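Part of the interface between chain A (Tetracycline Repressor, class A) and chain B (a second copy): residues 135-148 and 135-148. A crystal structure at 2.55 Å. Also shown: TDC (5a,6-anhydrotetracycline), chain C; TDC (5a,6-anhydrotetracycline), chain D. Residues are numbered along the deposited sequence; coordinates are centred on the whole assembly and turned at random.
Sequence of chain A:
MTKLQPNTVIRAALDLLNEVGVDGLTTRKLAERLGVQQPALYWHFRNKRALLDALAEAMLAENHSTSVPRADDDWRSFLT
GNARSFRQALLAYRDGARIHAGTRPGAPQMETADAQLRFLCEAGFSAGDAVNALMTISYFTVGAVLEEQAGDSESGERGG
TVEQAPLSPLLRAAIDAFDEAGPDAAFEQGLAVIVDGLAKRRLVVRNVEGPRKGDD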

# COMPACT_ATOMS: atom_id res chain seq x y z
N MET A 135 5.75 10.07 6.58
CA MET A 135 5.94 8.86 5.82
C MET A 135 4.98 7.77 6.31
O MET A 135 4.24 7.19 5.53
CB MET A 135 7.41 8.38 5.89
CG MET A 135 8.01 8.17 4.50
SD MET A 135 8.22 9.69 3.52
CE MET A 135 9.87 10.15 4.09
N THR A 136 4.97 7.54 7.61
CA THR A 136 4.22 6.43 8.16
C THR A 136 2.72 6.52 7.85
O THR A 136 2.08 5.54 7.49
CB THR A 136 4.48 6.36 9.67
OG1 THR A 136 5.84 5.96 9.90
CG2 THR A 136 3.54 5.40 10.33
N ILE A 137 2.18 7.72 8.00
CA ILE A 137 0.80 8.01 7.66
C ILE A 137 0.63 7.76 6.18
O ILE A 137 -0.32 7.09 5.76
CB ILE A 137 0.43 9.47 8.02
CG1 ILE A 137 0.27 9.62 9.53
CG2 ILE A 137 -0.88 9.92 7.35
CD1 ILE A 137 0.08 11.03 9.97
N SER A 138 1.57 8.27 5.41
CA SER A 138 1.61 8.04 3.98
C SER A 138 1.61 6.53 3.58
O SER A 138 0.79 6.05 2.77
CB SER A 138 2.81 8.78 3.43
OG SER A 138 2.96 8.53 2.08
N TYR A 139 2.50 5.77 4.18
CA TYR A 139 2.58 4.33 3.92
C TYR A 139 1.34 3.58 4.32
O TYR A 139 0.88 2.70 3.58
CB TYR A 139 3.81 3.76 4.58
CG TYR A 139 5.06 4.22 3.89
CD1 TYR A 139 5.01 4.84 2.63
CD2 TYR A 139 6.28 4.01 4.46
CE1 TYR A 139 6.15 5.23 1.98
CE2 TYR A 139 7.44 4.40 3.82
CZ TYR A 139 7.37 5.02 2.58
OH TYR A 139 8.54 5.40 1.95
N PHE A 140 0.77 3.97 5.46
CA PHE A 140 -0.46 3.38 5.96
C PHE A 140 -1.62 3.64 5.01
O PHE A 140 -2.43 2.75 4.76
CB PHE A 140 -0.83 3.98 7.31
CG PHE A 140 -2.16 3.54 7.82
CD1 PHE A 140 -2.40 2.21 8.09
CD2 PHE A 140 -3.19 4.45 8.00
CE1 PHE A 140 -3.63 1.79 8.57
CE2 PHE A 140 -4.44 4.04 8.48
CZ PHE A 140 -4.66 2.71 8.76
N THR A 141 -1.72 4.87 4.53
CA THR A 141 -2.85 5.31 3.73
C THR A 141 -2.86 4.60 2.36
O THR A 141 -3.83 3.94 1.97
CB THR A 141 -2.78 6.82 3.54
OG1 THR A 141 -2.59 7.44 4.81
CG2 THR A 141 -4.05 7.39 2.92
N VAL A 142 -1.72 4.68 1.68
CA VAL A 142 -1.55 4.03 0.38
C VAL A 142 -1.90 2.54 0.56
O VAL A 142 -2.68 1.95 -0.21
CB VAL A 142 -0.10 4.25 -0.12
CG1 VAL A 142 0.17 3.49 -1.38
CG2 VAL A 142 0.14 5.72 -0.40
N GLY A 143 -1.36 1.95 1.62
CA GLY A 143 -1.65 0.55 1.93
C GLY A 143 -3.15 0.37 2.05
O GLY A 143 -3.74 -0.45 1.33
N ALA A 144 -3.79 1.17 2.93
CA ALA A 144 -5.22 0.98 3.20
C ALA A 144 -6.04 1.12 1.90
O ALA A 144 -6.88 0.27 1.60
CB ALA A 144 -5.72 1.94 4.23
N VAL A 145 -5.73 2.14 1.11
CA VAL A 145 -6.51 2.40 -0.07
C VAL A 145 -6.26 1.30 -1.08
O VAL A 145 -7.21 0.78 -1.66
CB VAL A 145 -6.18 3.75 -0.68
CG1 VAL A 145 -6.86 3.92 -2.03
CG2 VAL A 145 -6.60 4.86 0.29
N LEU A 146 -4.99 0.93 -1.27
CA LEU A 146 -4.69 -0.14 -2.20
C LEU A 146 -5.54 -1.36 -1.91
O LEU A 146 -6.06 -1.97 -2.81
CB LEU A 146 -3.22 -0.54 -2.13
CG LEU A 146 -2.71 -1.49 -3.21
CD1 LEU A 146 -2.52 -0.77 -4.52
CD2 LEU A 146 -1.38 -2.07 -2.75
N GLU A 147 -5.68 -1.73 -0.65
CA GLU A 147 -6.42 -2.94 -0.29
C GLU A 147 -7.88 -2.71 -0.54
O GLU A 147 -8.56 -3.56 -1.10
CB GLU A 147 -6.15 -3.38 1.13
CG GLU A 147 -4.70 -3.79 1.37
CD GLU A 147 -4.56 -5.29 1.52
OE1 GLU A 147 -5.44 -5.99 0.98
OE2 GLU A 147 -3.59 -5.75 2.17
N GLU A 148 -8.37 -1.53 -0.21
CA GLU A 148 -9.76 -1.23 -0.54
C GLU A 148 -10.04 -1.29 -2.05
O GLU A 148 -11.06 -1.81 -2.46
CB GLU A 148 -10.16 0.14 0.03
CG GLU A 148 -11.57 0.55 -0.43
CD GLU A 148 -12.14 1.78 0.25
OE1 GLU A 148 -11.42 2.49 1.00
OE2 GLU A 148 -13.36 1.99 -0.02
N MET B 135 -4.89 -5.46 11.14
CA MET B 135 -5.17 -4.77 9.91
C MET B 135 -4.19 -3.61 9.71
O MET B 135 -3.54 -3.49 8.69
CB MET B 135 -6.64 -4.29 9.87
CG MET B 135 -7.37 -4.76 8.61
SD MET B 135 -7.63 -6.56 8.52
CE MET B 135 -9.21 -6.64 9.39
N THR B 136 -4.07 -2.77 10.73
CA THR B 136 -3.30 -1.55 10.60
C THR B 136 -1.83 -1.82 10.24
O THR B 136 -1.25 -1.15 9.40
CB THR B 136 -3.42 -0.76 11.90
OG1 THR B 136 -4.77 -0.26 12.04
CG2 THR B 136 -2.45 0.39 11.92
N ILE B 137 -1.25 -2.80 10.91
CA ILE B 137 0.10 -3.26 10.62
C ILE B 137 0.12 -3.76 9.20
O ILE B 137 1.01 -3.41 8.42
CB ILE B 137 0.53 -4.37 11.61
CG1 ILE B 137 0.83 -3.77 12.98
CG2 ILE B 137 1.78 -5.12 11.13
CD1 ILE B 137 1.10 -4.79 14.03
N SER B 138 -0.87 -4.56 8.86
CA SER B 138 -1.04 -5.05 7.51
C SER B 138 -1.12 -3.93 6.43
O SER B 138 -0.39 -3.93 5.42
CB SER B 138 -2.28 -5.94 7.51
OG SER B 138 -2.55 -6.37 6.22
N TYR B 139 -1.97 -2.95 6.67
CA TYR B 139 -2.11 -1.82 5.75
C TYR B 139 -0.85 -1.00 5.62
O TYR B 139 -0.48 -0.60 4.50
CB TYR B 139 -3.28 -0.97 6.16
CG TYR B 139 -4.58 -1.68 5.90
CD1 TYR B 139 -4.63 -2.83 5.10
CD2 TYR B 139 -5.75 -1.19 6.40
CE1 TYR B 139 -5.82 -3.47 4.82
CE2 TYR B 139 -6.96 -1.81 6.14
CZ TYR B 139 -6.98 -2.95 5.36
OH TYR B 139 -8.20 -3.57 5.10
N PHE B 140 -0.17 -0.80 6.74
CA PHE B 140 1.09 -0.07 6.78
C PHE B 140 2.16 -0.78 5.97
O PHE B 140 2.92 -0.15 5.25
CB PHE B 140 1.59 0.05 8.21
CG PHE B 140 2.95 0.65 8.32
CD1 PHE B 140 3.18 1.94 7.88
CD2 PHE B 140 4.02 -0.07 8.82
CE1 PHE B 140 4.44 2.51 7.98
CE2 PHE B 140 5.29 0.49 8.93
CZ PHE B 140 5.51 1.78 8.50
N THR B 141 2.24 -2.09 6.15
CA THR B 141 3.31 -2.90 5.56
C THR B 141 3.17 -2.94 4.03
O THR B 141 4.09 -2.57 3.28
CB THR B 141 3.25 -4.31 6.14
OG1 THR B 141 3.19 -4.22 7.56
CG2 THR B 141 4.47 -5.13 5.76
N VAL B 142 1.98 -3.31 3.57
CA VAL B 142 1.68 -3.38 2.15
C VAL B 142 2.00 -2.00 1.55
O VAL B 142 2.69 -1.88 0.52
CB VAL B 142 0.19 -3.78 1.95
CG1 VAL B 142 -0.21 -3.72 0.52
CG2 VAL B 142 -0.04 -5.19 2.45
N GLY B 143 1.55 -0.94 2.23
CA GLY B 143 1.83 0.41 1.80
C GLY B 143 3.34 0.60 1.68
O GLY B 143 3.83 0.95 0.59
N ALA B 144 4.07 0.31 2.77
CA ALA B 144 5.52 0.58 2.78
C ALA B 144 6.22 -0.20 1.64
O ALA B 144 7.00 0.37 0.89
CB ALA B 144 6.13 0.22 4.10
N VAL B 145 5.86 -1.46 1.48
CA VAL B 145 6.53 -2.28 0.51
C VAL B 145 6.16 -1.81 -0.88
O VAL B 145 7.04 -1.66 -1.73
CB VAL B 145 6.18 -3.76 0.67
CG1 VAL B 145 6.73 -4.57 -0.49
CG2 VAL B 145 6.71 -4.27 2.01
N LEU B 146 4.87 -1.54 -1.11
CA LEU B 146 4.46 -1.06 -2.41
C LEU B 146 5.31 0.13 -2.83
O LEU B 146 5.73 0.21 -3.95
CB LEU B 146 3.00 -0.64 -2.41
CG LEU B 146 2.37 -0.32 -3.76
CD1 LEU B 146 2.08 -1.58 -4.53
CD2 LEU B 146 1.08 0.44 -3.52
N GLU B 147 5.56 1.06 -1.92
CA GLU B 147 6.30 2.27 -2.27
C GLU B 147 7.73 1.91 -2.50
O GLU B 147 8.34 2.37 -3.47
CB GLU B 147 6.14 3.35 -1.22
CG GLU B 147 4.71 3.87 -1.08
CD GLU B 147 4.55 5.25 -1.66
OE1 GLU B 147 5.36 5.58 -2.55
OE2 GLU B 147 3.64 5.99 -1.24
N GLU B 148 8.28 1.03 -1.69
CA GLU B 148 9.63 0.58 -1.96
C GLU B 148 9.78 -0.11 -3.33
O GLU B 148 10.74 0.12 -4.03
CB GLU B 148 10.12 -0.35 -0.83
CG GLU B 148 11.49 -0.97 -1.16
CD GLU B 148 12.15 -1.72 -0.03
OE1 GLU B 148 11.52 -1.96 1.03
OE2 GLU B 148 13.34 -2.06 -0.27
O12 TDC C . 3.08 10.95 -0.75
C12 TDC C . 3.43 11.79 0.13
C1B TDC C . 4.86 11.95 0.49
C11 TDC C . 5.81 11.21 -0.20
O11 TDC C . 5.44 10.31 -1.19
C1A TDC C . 7.15 11.33 0.10
C10 TDC C . 8.10 10.58 -0.59
O10 TDC C . 7.76 9.68 -1.58
C9 TDC C . 9.52 10.74 -0.26
C8 TDC C . 9.88 11.64 0.72
C7 TDC C . 8.90 12.36 1.38
C61 TDC C . 7.55 12.23 1.10
C6 TDC C . 6.57 12.98 1.79
C62 TDC C . 6.91 13.96 2.87
C51 TDC C . 5.22 12.85 1.48
C5 TDC C . 4.18 13.65 2.24
C1C TDC C . 2.44 12.71 0.78
C1 TDC C . 2.48 14.09 0.13
O1 TDC C . 3.19 14.28 -0.86
O1C TDC C . 1.14 12.17 0.79
C41 TDC C . 2.81 12.96 2.21
C4 TDC C . 1.76 13.84 2.98
N4 TDC C . 0.72 13.16 3.84
C43 TDC C . 0.19 11.87 3.32
C42 TDC C . 1.40 12.88 5.16
C3 TDC C . 1.17 14.93 2.08
O3 TDC C . 0.40 15.71 2.62
C2 TDC C . 1.60 15.09 0.71
C21 TDC C . 1.13 16.22 -0.10
O21 TDC C . 0.42 17.11 0.41
N21 TDC C . 1.54 16.40 -1.38
O12 TDC D . -2.88 -9.85 4.95
C12 TDC D . -3.12 -10.16 6.15
C1B TDC D . -4.51 -10.09 6.67
C11 TDC D . -5.53 -9.75 5.80
O11 TDC D . -5.28 -9.46 4.47
C1A TDC D . -6.84 -9.68 6.25
C10 TDC D . -7.86 -9.34 5.37
O10 TDC D . -7.64 -9.04 4.04
C9 TDC D . -9.25 -9.28 5.86
C8 TDC D . -9.49 -9.58 7.19
C7 TDC D . -8.44 -9.92 8.02
C61 TDC D . -7.12 -9.97 7.58
C6 TDC D . -6.07 -10.32 8.46
C62 TDC D . -6.28 -10.64 9.91
C51 TDC D . -4.76 -10.38 8.00
C5 TDC D . -3.63 -10.74 8.96
C1C TDC D . -2.05 -10.66 7.08
C1 TDC D . -2.13 -12.19 7.19
O1 TDC D . -2.91 -12.81 6.48
O1C TDC D . -0.77 -10.22 6.70
C41 TDC D . -2.28 -10.19 8.48
C4 TDC D . -1.15 -10.60 9.47
N4 TDC D . -0.05 -9.61 9.80
C43 TDC D . 0.40 -8.76 8.67
C42 TDC D . -0.61 -8.72 10.87
C3 TDC D . -0.62 -12.01 9.16
O3 TDC D . 0.22 -12.44 9.95
C2 TDC D . -1.17 -12.80 8.09
C21 TDC D . -0.75 -14.20 7.89
O21 TDC D . 0.02 -14.74 8.70
N21 TDC D . -1.27 -14.96 6.91

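Two copies of one helix cross at 99° about an exact two-fold axis, their axes approaching to 6.5 Å, so each contact described from one chain recurs from the other. At the crossing the backbone is bare: Gly A143 and Gly B143 bring their CA atoms to 3.5 Å. An ideal CB on Gly A143 would fall 1.5 Å from Tyr B139 O, a clash. In its absence, Gly A143 CA comes within 3.0 Å of Tyr B139 O, and the angle of 169° at the hydrogen supports a CA-H...O contact.

Tyr A139 has the most surface covered by the partner, 99 Å². Its CA-to-CB bond points toward the other helix, and with chi1 at -71° (m) its side chain enters a hole formed by Phe B140, Gly B143, Ala B144 and Glu B147. Ala B144 CA sits over one face of the Tyr A139 ring, 4.1 Å from the centroid and 24° off the normal, which qualifies as CH-pi. Tyr A139 CE1 also packs 3.6 Å from Glu B147 CG, a contact with the aliphatic part of that acid.

Phe A140, with 77 Å² covered, starts sideways, but its t rotamer (chi1 174°) brings the ring end nearer the partner. Phe A140 CE1 lies 3.7 Å from Tyr B139 CB and 3.8 Å from Thr B136 CG2, while Thr B136 O approaches the ring edge.

Glu A147 follows with 66 Å². Beyond its packing against Tyr B139, Glu A147 OE2 lies 3.6 Å from Val B142 CG2; its OE1 is hydrogen-bonded elsewhere in the structure. Nearby, Leu A146 CD2 meets Leu B146 CD2 at 3.6 Å, closing an apolar cluster with the side chains of Val A142 and Val B142. No hydrogen bond joins the two stretches, so close packing dominates the contact.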